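Local coordinates for homoserine O-acetyltransferase (Bacillus anthracis str. 'Ames Ancestor', PDB 3I1I), which transfers an acetyl group, probably from acetyl-CoA, to the hydroxyl of homoserine, a step towards methionine, at the interface of chains A and B. Sequence-based numbering; all coordinates share one arbitrary frame. Chains: chain A/B, Homoserine O-acetyltransferase.

The interface of chains A and B. Residues chain A 222, 225-226, 229, 261, 265; chain B 190-191, 194-195, 198.
The amide oxygen OD1 of B:Asn195 is gripped by two nitrogens of A:Arg225, NE at 2.9 Å and NH1 at 3.1 Å, both reaching it in the plane of the guanidinium; the short asparagine side chain offers its carbonyl there. This is a helix-on-helix patch of a two-fold symmetric interface, possibly a biological one, between two alpha/beta-hydrolase-fold chains, where helices 217-228 and 259-270 of chain A meet helix 186-202 of chain B. Arginine suits the place because its flat, multidonor head can serve several acceptors: NH1 also forms a salt bridge with OE1 of B:Glu198 at 2.6 Å. That carboxylate, an apt partner for arginine, stands at a right angle to the guanidinium and is met from above its own plane. A bend at chi3 (62°) turns the arginine head towards these partners, while its aliphatic CD rests on CG1, a branch methyl of B:Val190.

B:Gln194 lays its amide over one guanidinium face, the planes 11° apart and NE2 above the centre. Extended, with CG anti to the backbone N (chi1 -177°), it can use both ends of its amide: NE2 donates to OD1 of A:Asn265 at 3.1 Å and to OE2 of B:Glu198 at 2.9 Å, which probably helps hold the salt-bridge acid. Its OE1 contacts a water shared with A:Asn265 OD1 and the backbone O of A:Glu261.

Apolar groups flank the polar core. CD1 of A:Leu222 packs 3.6 Å from CG of B:Asn195, and A:Met229, modelled as selenomethionine, bends its unbranched chain along B:Val190.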
loop_
_atom_site.group_PDB
_atom_site.type_symbol
_atom_site.label_atom_id
_atom_site.label_comp_id
_atom_site.label_asym_id
_atom_site.label_seq_id
_atom_site.Cartn_x
_atom_site.Cartn_y
_atom_site.Cartn_z
ATOM N N LEU A 222 5.163 0.445 5.951
ATOM C CA LEU A 222 4.397 0.380 4.707
ATOM C C LEU A 222 3.373 1.525 4.649
ATOM O O LEU A 222 3.287 2.249 3.657
ATOM C CB LEU A 222 3.751 -1.007 4.609
ATOM C CG LEU A 222 3.099 -1.453 3.320
ATOM C CD1 LEU A 222 3.889 -1.034 2.071
ATOM C CD2 LEU A 222 2.938 -2.990 3.407
ATOM N N ARG A 225 5.419 4.668 4.038
ATOM C CA ARG A 225 5.958 4.751 2.696
ATOM C C ARG A 225 4.884 5.173 1.667
ATOM O O ARG A 225 5.157 5.986 0.801
ATOM C CB ARG A 225 6.661 3.452 2.294
ATOM C CG ARG A 225 7.438 3.584 1.025
ATOM C CD ARG A 225 8.539 2.564 0.877
ATOM N NE ARG A 225 7.953 1.264 0.848
ATOM C CZ ARG A 225 8.278 0.248 1.639
ATOM N NH1 ARG A 225 7.598 -0.873 1.525
ATOM N NH2 ARG A 225 9.251 0.325 2.530
HETATM N N MSE A 226 3.666 4.680 1.803
HETATM C CA MSE A 226 2.552 5.103 0.919
HETATM C C MSE A 226 2.302 6.588 0.996
HETATM O O MSE A 226 2.081 7.213 -0.009
HETATM C CB MSE A 226 1.240 4.406 1.282
HETATM C CG MSE A 226 1.243 2.902 1.035
HETATM SE SE MSE A 226 -0.223 2.128 2.031
HETATM C CE MSE A 226 0.163 0.274 1.725
HETATM N N MSE A 229 5.496 8.446 -0.626
HETATM C CA MSE A 229 5.521 8.365 -2.078
HETATM C C MSE A 229 4.438 9.192 -2.792
HETATM O O MSE A 229 4.470 9.258 -3.997
HETATM C CB MSE A 229 5.438 6.924 -2.588
HETATM C CG MSE A 229 6.570 6.028 -2.144
HETATM SE SE MSE A 229 8.315 6.737 -2.567
HETATM C CE MSE A 229 8.130 6.918 -4.544
ATOM N N GLU A 261 15.169 1.618 -3.487
ATOM C CA GLU A 261 14.367 1.017 -2.434
ATOM C C GLU A 261 15.057 1.132 -1.071
ATOM O O GLU A 261 14.391 1.404 -0.055
ATOM C CB GLU A 261 14.048 -0.438 -2.737
ATOM C CG GLU A 261 12.965 -0.657 -3.790
ATOM C CD GLU A 261 12.830 -2.122 -4.191
ATOM O OE1 GLU A 261 13.761 -2.677 -4.829
ATOM O OE2 GLU A 261 11.777 -2.711 -3.861
ATOM N N ASN A 265 13.591 3.101 1.974
ATOM C CA ASN A 265 13.367 2.328 3.198
ATOM C C ASN A 265 13.997 3.007 4.411
ATOM O O ASN A 265 13.374 3.116 5.477
ATOM C CB ASN A 265 13.964 0.941 3.113
ATOM C CG ASN A 265 13.086 -0.038 2.379
ATOM O OD1 ASN A 265 12.023 0.315 1.858
ATOM N ND2 ASN A 265 13.555 -1.278 2.287
ATOM N N VAL B 190 8.123 1.987 -6.453
ATOM C CA VAL B 190 7.929 1.840 -5.012
ATOM C C VAL B 190 6.430 1.772 -4.654
ATOM O O VAL B 190 5.968 0.875 -3.926
ATOM C CB VAL B 190 8.611 2.995 -4.218
ATOM C CG1 VAL B 190 8.435 2.774 -2.726
ATOM C CG2 VAL B 190 10.121 3.127 -4.616
ATOM N N ASN B 191 5.655 2.712 -5.172
ATOM C CA ASN B 191 4.284 2.848 -4.669
ATOM C C ASN B 191 3.422 1.716 -5.116
ATOM O O ASN B 191 2.565 1.302 -4.380
ATOM C CB ASN B 191 3.634 4.191 -5.044
ATOM C CG ASN B 191 2.857 4.775 -3.902
ATOM O OD1 ASN B 191 3.183 4.559 -2.742
ATOM N ND2 ASN B 191 1.816 5.528 -4.219
ATOM N N GLN B 194 7.002 -2.304 -5.234
ATOM C CA GLN B 194 7.550 -2.677 -3.923
ATOM C C GLN B 194 6.432 -2.857 -2.884
ATOM O O GLN B 194 6.355 -3.891 -2.213
ATOM C CB GLN B 194 8.527 -1.622 -3.393
ATOM C CG GLN B 194 9.152 -2.027 -2.081
ATOM C CD GLN B 194 10.071 -1.007 -1.446
ATOM O OE1 GLN B 194 10.235 0.111 -1.944
ATOM N NE2 GLN B 194 10.681 -1.388 -0.312
ATOM N N ASN B 195 5.586 -1.843 -2.730
ATOM C CA ASN B 195 4.495 -1.924 -1.790
ATOM C C ASN B 195 3.567 -3.126 -2.005
ATOM O O ASN B 195 3.074 -3.726 -1.021
ATOM C CB ASN B 195 3.697 -0.620 -1.772
ATOM C CG ASN B 195 4.443 0.526 -1.071
ATOM O OD1 ASN B 195 5.466 0.305 -0.396
ATOM N ND2 ASN B 195 3.943 1.758 -1.242
ATOM N N GLU B 198 5.519 -6.256 -0.866
ATOM C CA GLU B 198 5.526 -6.283 0.584
ATOM C C GLU B 198 4.156 -6.541 1.232
ATOM O O GLU B 198 4.089 -7.224 2.236
ATOM C CB GLU B 198 6.191 -5.025 1.132
ATOM C CG GLU B 198 7.712 -5.206 0.987
ATOM C CD GLU B 198 8.521 -4.024 1.427
ATOM O OE1 GLU B 198 8.045 -3.299 2.345
ATOM O OE2 GLU B 198 9.656 -3.858 0.878
HETATM O O HOH W 1 11.407 2.007 -0.357
#